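PDB 3TOV: glycosyl transferase family 9 from Veillonella parvula, which probably transfers a sugar, perhaps a heptose, from a nucleotide-activated donor to an acceptor, as in other GT-B-fold glycosyltransferases of family 9. Local coordinates for residues R134-I144 and P292-A300. Sequence-based numbering, arbitrary orientation.
With SO4 (sulfate ion), chain D.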
ATOM      1  N   ARG A 134      -9.838  -1.548 -15.293  1.00 54.35           N
ATOM      2  CA  ARG A 134      -8.419  -1.188 -15.398  1.00 54.74           C
ATOM      3  C   ARG A 134      -8.153   0.167 -16.103  1.00 62.19           C
ATOM      4  O   ARG A 134      -7.010   0.659 -16.146  1.00 54.76           O
ATOM      5  CB  ARG A 134      -7.680  -2.299 -16.146  1.00 56.24           C
ATOM      6  CG  ARG A 134      -7.600  -3.618 -15.403  1.00 56.48           C
ATOM      7  CD  ARG A 134      -6.301  -3.708 -14.616  1.00 57.02           C
ATOM      8  NE  ARG A 134      -6.346  -4.760 -13.609  1.00 51.38           N
ATOM      9  CZ  ARG A 134      -6.591  -6.032 -13.893  1.00 52.58           C
ATOM     10  NH1 ARG A 134      -6.818  -6.386 -15.148  1.00 56.24           N
ATOM     11  NH2 ARG A 134      -6.617  -6.946 -12.928  1.00 51.42           N
ATOM     12  N   LYS A 135      -9.210   0.769 -16.649  1.00 57.34           N
ATOM     13  CA  LYS A 135      -9.064   1.936 -17.510  1.00 44.02           C
ATOM     14  C   LYS A 135      -9.584   3.245 -16.917  1.00 44.32           C
ATOM     15  O   LYS A 135      -9.155   4.328 -17.319  1.00 43.22           O
ATOM     16  CB  LYS A 135      -9.716   1.670 -18.867  1.00 38.58           C
ATOM     17  CG  LYS A 135      -8.978   0.644 -19.696  1.00 48.29           C
ATOM     18  CD  LYS A 135      -9.366   0.708 -21.159  1.00 61.40           C
ATOM     19  CE  LYS A 135     -10.680   0.005 -21.419  1.00 75.88           C
ATOM     20  NZ  LYS A 135     -11.244   0.388 -22.753  1.00 86.75           N
ATOM     21  N   THR A 136     -10.482   3.155 -15.946  1.00 44.44           N
ATOM     22  CA  THR A 136     -11.221   4.341 -15.551  1.00 48.88           C
ATOM     23  C   THR A 136     -11.247   4.623 -14.051  1.00 43.34           C
ATOM     24  O   THR A 136     -11.663   5.692 -13.597  1.00 34.73           O
ATOM     25  CB  THR A 136     -12.633   4.314 -16.171  1.00 58.84           C
ATOM     26  OG1 THR A 136     -12.725   5.358 -17.150  1.00 71.16           O
ATOM     27  CG2 THR A 136     -13.719   4.489 -15.122  1.00 57.67           C
ATOM     28  N   ARG A 137     -10.759   3.679 -13.269  1.00 49.44           N
ATOM     29  CA  ARG A 137     -10.703   3.908 -11.838  1.00 49.32           C
ATOM     30  C   ARG A 137      -9.286   3.829 -11.270  1.00 51.81           C
ATOM     31  O   ARG A 137      -8.403   3.203 -11.853  1.00 58.41           O
ATOM     32  CB  ARG A 137     -11.638   2.942 -11.121  1.00 44.29           C
ATOM     33  CG  ARG A 137     -12.965   3.553 -10.758  1.00 36.92           C
ATOM     34  CD  ARG A 137     -14.019   2.504 -10.566  1.00 40.76           C
ATOM     35  NE  ARG A 137     -14.756   2.253 -11.800  1.00 48.21           N
ATOM     36  CZ  ARG A 137     -16.070   2.420 -11.923  1.00 48.47           C
ATOM     37  NH1 ARG A 137     -16.664   2.167 -13.081  1.00 46.65           N
ATOM     38  NH2 ARG A 137     -16.791   2.831 -10.880  1.00 47.98           N
ATOM     39  N   HIS A 138      -9.073   4.517 -10.156  1.00 47.23           N
ATOM     40  CA  HIS A 138      -7.928   4.259  -9.299  1.00 49.42           C
ATOM     41  C   HIS A 138      -8.093   2.816  -8.791  1.00 57.39           C
ATOM     42  O   HIS A 138      -9.213   2.306  -8.705  1.00 66.32           O
ATOM     43  CB  HIS A 138      -7.948   5.270  -8.154  1.00 48.82           C
ATOM     44  CG  HIS A 138      -6.887   5.063  -7.120  1.00 48.49           C
ATOM     45  ND1 HIS A 138      -5.575   5.439  -7.310  1.00 51.04           N
ATOM     46  CD2 HIS A 138      -6.952   4.554  -5.869  1.00 45.52           C
ATOM     47  CE1 HIS A 138      -4.873   5.150  -6.229  1.00 44.86           C
ATOM     48  NE2 HIS A 138      -5.687   4.612  -5.341  1.00 45.05           N
ATOM     49  N   ALA A 139      -6.995   2.143  -8.473  1.00 54.25           N
ATOM     50  CA  ALA A 139      -7.068   0.729  -8.093  1.00 53.31           C
ATOM     51  C   ALA A 139      -8.017   0.408  -6.912  1.00 50.29           C
ATOM     52  O   ALA A 139      -8.634  -0.669  -6.862  1.00 39.17           O
ATOM     53  CB  ALA A 139      -5.684   0.195  -7.812  1.00 47.26           C
ATOM     54  N   ALA A 140      -8.134   1.332  -5.967  1.00 50.23           N
ATOM     55  CA  ALA A 140      -8.966   1.080  -4.799  1.00 53.03           C
ATOM     56  C   ALA A 140     -10.442   1.241  -5.132  1.00 54.67           C
ATOM     57  O   ALA A 140     -11.295   0.516  -4.608  1.00 59.79           O
ATOM     58  CB  ALA A 140      -8.568   1.982  -3.643  1.00 51.10           C
ATOM     59  N   ASP A 141     -10.733   2.191  -6.014  1.00 47.30           N
ATOM     60  CA  ASP A 141     -12.094   2.407  -6.473  1.00 48.66           C
ATOM     61  C   ASP A 141     -12.542   1.257  -7.361  1.00 52.84           C
ATOM     62  O   ASP A 141     -13.724   0.898  -7.385  1.00 53.53           O
ATOM     63  CB  ASP A 141     -12.211   3.726  -7.235  1.00 48.23           C
ATOM     64  CG  ASP A 141     -12.074   4.940  -6.329  1.00 57.99           C
ATOM     65  OD1 ASP A 141     -12.466   4.846  -5.141  1.00 56.36           O
ATOM     66  OD2 ASP A 141     -11.570   5.985  -6.814  1.00 62.86           O
HETATM   67  N   MSE A 142     -11.599   0.680  -8.099  1.00 50.55           N
HETATM   68  CA  MSE A 142     -11.950  -0.404  -9.005  1.00 53.49           C
HETATM   69  C   MSE A 142     -12.308  -1.683  -8.238  1.00 51.53           C
HETATM   70  O   MSE A 142     -13.150  -2.472  -8.681  1.00 49.92           O
HETATM   71  CB  MSE A 142     -10.850  -0.639 -10.051  1.00 49.56           C
HETATM   72  CG  MSE A 142      -9.860  -1.748  -9.733  1.00 48.43           C
HETATM   73 SE   MSE A 142      -8.845  -2.278 -11.325  0.84 77.30          SE
HETATM   74  CE  MSE A 142      -7.449  -3.256 -10.452  1.00 25.20           C
ATOM     75  N   TYR A 143     -11.683  -1.875  -7.080  1.00 44.97           N
ATOM     76  CA  TYR A 143     -12.044  -3.005  -6.242  1.00 45.37           C
ATOM     77  C   TYR A 143     -13.485  -2.811  -5.792  1.00 47.22           C
ATOM     78  O   TYR A 143     -14.313  -3.703  -5.951  1.00 55.79           O
ATOM     79  CB  TYR A 143     -11.044  -3.203  -5.078  1.00 48.52           C
ATOM     80  CG  TYR A 143      -9.741  -3.810  -5.574  1.00 49.46           C
ATOM     81  CD1 TYR A 143      -9.762  -4.793  -6.557  1.00 51.65           C
ATOM     82  CD2 TYR A 143      -8.497  -3.379  -5.118  1.00 39.38           C
ATOM     83  CE1 TYR A 143      -8.597  -5.346  -7.062  1.00 42.98           C
ATOM     84  CE2 TYR A 143      -7.319  -3.935  -5.629  1.00 26.64           C
ATOM     85  CZ  TYR A 143      -7.394  -4.916  -6.602  1.00 35.70           C
ATOM     86  OH  TYR A 143      -6.283  -5.504  -7.141  1.00 46.45           O
ATOM     87  N   ILE A 144     -13.782  -1.624  -5.280  1.00 36.88           N
ATOM     88  CA  ILE A 144     -15.137  -1.244  -4.904  1.00 36.12           C
ATOM     89  C   ILE A 144     -16.165  -1.396  -6.055  1.00 52.06           C
ATOM     90  O   ILE A 144     -17.312  -1.774  -5.823  1.00 47.68           O
ATOM     91  CB  ILE A 144     -15.142   0.203  -4.364  1.00 42.97           C
ATOM     92  CG1 ILE A 144     -14.557   0.229  -2.950  1.00 43.34           C
ATOM     93  CG2 ILE A 144     -16.550   0.826  -4.416  1.00 44.91           C
ATOM     94  CD1 ILE A 144     -14.057   1.602  -2.496  1.00 40.15           C
ATOM     95  N   PRO A 292       0.183   8.656 -11.986  1.00 27.40           N
ATOM     96  CA  PRO A 292      -0.279   8.318 -10.637  1.00 33.15           C
ATOM     97  C   PRO A 292      -1.737   7.941 -10.576  1.00 45.38           C
ATOM     98  O   PRO A 292      -2.207   7.489  -9.526  1.00 45.01           O
ATOM     99  CB  PRO A 292      -0.040   9.611  -9.837  1.00 26.45           C
ATOM    100  CG  PRO A 292       0.102  10.661 -10.833  1.00 28.52           C
ATOM    101  CD  PRO A 292       0.678  10.034 -12.067  1.00 28.27           C
ATOM    102  N   PHE A 293      -2.450   8.116 -11.680  1.00 52.64           N
ATOM    103  CA  PHE A 293      -3.885   7.967 -11.611  1.00 52.70           C
ATOM    104  C   PHE A 293      -4.301   6.675 -10.947  1.00 52.37           C
ATOM    105  O   PHE A 293      -5.090   6.685 -10.008  1.00 50.86           O
ATOM    106  CB  PHE A 293      -4.556   8.046 -12.968  1.00 52.01           C
ATOM    107  CG  PHE A 293      -6.040   7.913 -12.876  1.00 56.92           C
ATOM    108  CD1 PHE A 293      -6.775   8.826 -12.125  1.00 54.05           C
ATOM    109  CD2 PHE A 293      -6.701   6.853 -13.479  1.00 60.46           C
ATOM    110  CE1 PHE A 293      -8.146   8.701 -12.008  1.00 53.89           C
ATOM    111  CE2 PHE A 293      -8.078   6.730 -13.376  1.00 59.25           C
ATOM    112  CZ  PHE A 293      -8.800   7.654 -12.643  1.00 55.76           C
ATOM    113  N   PHE A 294      -3.765   5.563 -11.441  1.00 54.96           N
ATOM    114  CA  PHE A 294      -4.248   4.248 -11.036  1.00 56.10           C
ATOM    115  C   PHE A 294      -3.742   3.788  -9.680  1.00 57.68           C
ATOM    116  O   PHE A 294      -4.537   3.378  -8.829  1.00 61.81           O
ATOM    117  CB  PHE A 294      -3.894   3.217 -12.085  1.00 53.31           C
ATOM    118  CG  PHE A 294      -4.376   3.570 -13.436  1.00 58.43           C
ATOM    119  CD1 PHE A 294      -5.542   3.010 -13.932  1.00 67.02           C
ATOM    120  CD2 PHE A 294      -3.679   4.483 -14.207  1.00 58.07           C
ATOM    121  CE1 PHE A 294      -5.998   3.329 -15.186  1.00 70.87           C
ATOM    122  CE2 PHE A 294      -4.120   4.815 -15.462  1.00 63.38           C
ATOM    123  CZ  PHE A 294      -5.287   4.236 -15.957  1.00 71.92           C
ATOM    124  N   TYR A 295      -2.433   3.844  -9.467  1.00 48.13           N
ATOM    125  CA  TYR A 295      -1.906   3.382  -8.188  1.00 44.97           C
ATOM    126  C   TYR A 295      -1.242   4.487  -7.342  1.00 51.49           C
ATOM    127  O   TYR A 295      -0.292   4.234  -6.597  1.00 62.28           O
ATOM    128  CB  TYR A 295      -0.980   2.172  -8.378  1.00 36.19           C
ATOM    129  CG  TYR A 295      -1.679   0.928  -8.874  1.00 36.74           C
ATOM    130  CD1 TYR A 295      -2.231   0.013  -7.986  1.00 45.26           C
ATOM    131  CD2 TYR A 295      -1.785   0.660 -10.225  1.00 31.80           C
ATOM    132  CE1 TYR A 295      -2.882  -1.139  -8.438  1.00 45.49           C
ATOM    133  CE2 TYR A 295      -2.422  -0.483 -10.681  1.00 37.35           C
ATOM    134  CZ  TYR A 295      -2.975  -1.379  -9.789  1.00 42.48           C
ATOM    135  OH  TYR A 295      -3.611  -2.519 -10.255  1.00 45.86           O
ATOM    136  N   GLY A 296      -1.755   5.704  -7.438  1.00 42.85           N
ATOM    137  CA  GLY A 296      -1.215   6.783  -6.644  1.00 40.93           C
ATOM    138  C   GLY A 296      -1.805   6.818  -5.247  1.00 47.41           C
ATOM    139  O   GLY A 296      -2.440   5.848  -4.804  1.00 50.29           O
ATOM    140  N   PRO A 297      -1.580   7.939  -4.539  1.00 42.11           N
ATOM    141  CA  PRO A 297      -2.063   8.281  -3.194  1.00 43.17           C
ATOM    142  C   PRO A 297      -3.581   8.391  -3.098  1.00 54.21           C
ATOM    143  O   PRO A 297      -4.152   9.473  -3.278  1.00 64.43           O
ATOM    144  CB  PRO A 297      -1.434   9.646  -2.930  1.00 38.73           C
ATOM    145  CG  PRO A 297      -0.238   9.677  -3.791  1.00 43.55           C
ATOM    146  CD  PRO A 297      -0.591   8.911  -5.027  1.00 40.00           C
ATOM    147  N   TYR A 298      -4.226   7.276  -2.786  1.00 52.14           N
ATOM    148  CA  TYR A 298      -5.677   7.245  -2.713  1.00 49.95           C
ATOM    149  C   TYR A 298      -6.221   7.980  -1.506  1.00 54.40           C
ATOM    150  O   TYR A 298      -5.866   7.647  -0.372  1.00 57.87           O
ATOM    151  CB  TYR A 298      -6.145   5.811  -2.633  1.00 42.93           C
ATOM    152  CG  TYR A 298      -7.622   5.667  -2.443  1.00 37.91           C
ATOM    153  CD1 TYR A 298      -8.488   5.825  -3.515  1.00 40.11           C
ATOM    154  CD2 TYR A 298      -8.156   5.355  -1.201  1.00 35.76           C
ATOM    155  CE1 TYR A 298      -9.845   5.676  -3.362  1.00 44.56           C
ATOM    156  CE2 TYR A 298      -9.516   5.203  -1.030  1.00 40.47           C
ATOM    157  CZ  TYR A 298     -10.358   5.362  -2.119  1.00 49.57           C
ATOM    158  OH  TYR A 298     -11.724   5.208  -1.978  1.00 56.97           O
ATOM    159  N   GLN A 299      -7.102   8.950  -1.749  1.00 51.33           N
ATOM    160  CA  GLN A 299      -7.795   9.626  -0.663  1.00 45.32           C
ATOM    161  C   GLN A 299      -6.775  10.179   0.343  1.00 45.64           C
ATOM    162  O   GLN A 299      -6.972  10.098   1.557  1.00 43.99           O
ATOM    163  CB  GLN A 299      -8.723   8.630   0.018  1.00 44.87           C
ATOM    164  CG  GLN A 299      -9.886   9.224   0.757  1.00 51.48           C
ATOM    165  CD  GLN A 299     -11.212   8.604   0.312  1.00 56.17           C
ATOM    166  OE1 GLN A 299     -11.481   8.467  -0.893  1.00 51.40           O
ATOM    167  NE2 GLN A 299     -12.042   8.222   1.283  1.00 53.99           N
ATOM    168  N   ALA A 300      -5.686  10.746  -0.168  1.00 46.08           N
ATOM    169  CA  ALA A 300      -4.576  11.146   0.692  1.00 52.15           C
ATOM    170  C   ALA A 300      -4.240  12.636   0.620  1.00 54.99           C
ATOM    171  O   ALA A 300      -4.483  13.298  -0.393  1.00 54.63           O
ATOM    172  CB  ALA A 300      -3.336  10.319   0.358  1.00 49.59           C
TER
HETATM  173  S   SO4 D 348     -19.360   1.857 -15.334  0.80 98.12           S
HETATM  174  O1  SO4 D 348     -19.609   0.619 -14.584  0.80 97.34           O
HETATM  175  O2  SO4 D 348     -18.422   2.701 -14.594  0.80 92.52           O
HETATM  176  O3  SO4 D 348     -18.820   1.526 -16.653  0.80 92.09           O
HETATM  177  O4  SO4 D 348     -20.612   2.597 -15.506  0.80100.83           O
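His138 meets the 292-300 segment with the edge of its imidazole: ND1 donates to Phe293 O at 3.0 Å, with an N-H...O angle of 162° and the acceptor in the ring plane. One residue on, Ala139 N donates to Phe294 O at 2.8 Å and 170°, so two successive carbonyls grip the start of helix 139-149, where His138 is the N-cap residue. With CG anti to the backbone N, the imidazole extends past these carbonyls to Tyr298, whose ring lies nearly parallel to it (planes at 12°) but slid aside, the centroids 5.1 Å apart, with little overlap. Ala140 CB sits over one face of the Tyr298 phenol, 3.8 Å from the ring centroid, a CH-pi contact, and Tyr298 OH donates to Asp141 OD1 on the syn side but tilted out of the carboxylate plane, at a long 3.3 Å. A leucine at His138 has no N-H to offer, so Phe293 O would probably be left without its mate and Tyr298 without its flat neighbour. In the second shell, Asn157 also hydrogen-bonds Tyr298 OH, and Asp133 salt-bridges Arg137. The contact spans the two Rossmann-like domains of the GT-B fold: helix 139-149 follows strand 128-129 of the N-terminal sheet, whereas 292-300 links strands 283-286 and 302-305 of the C-terminal one.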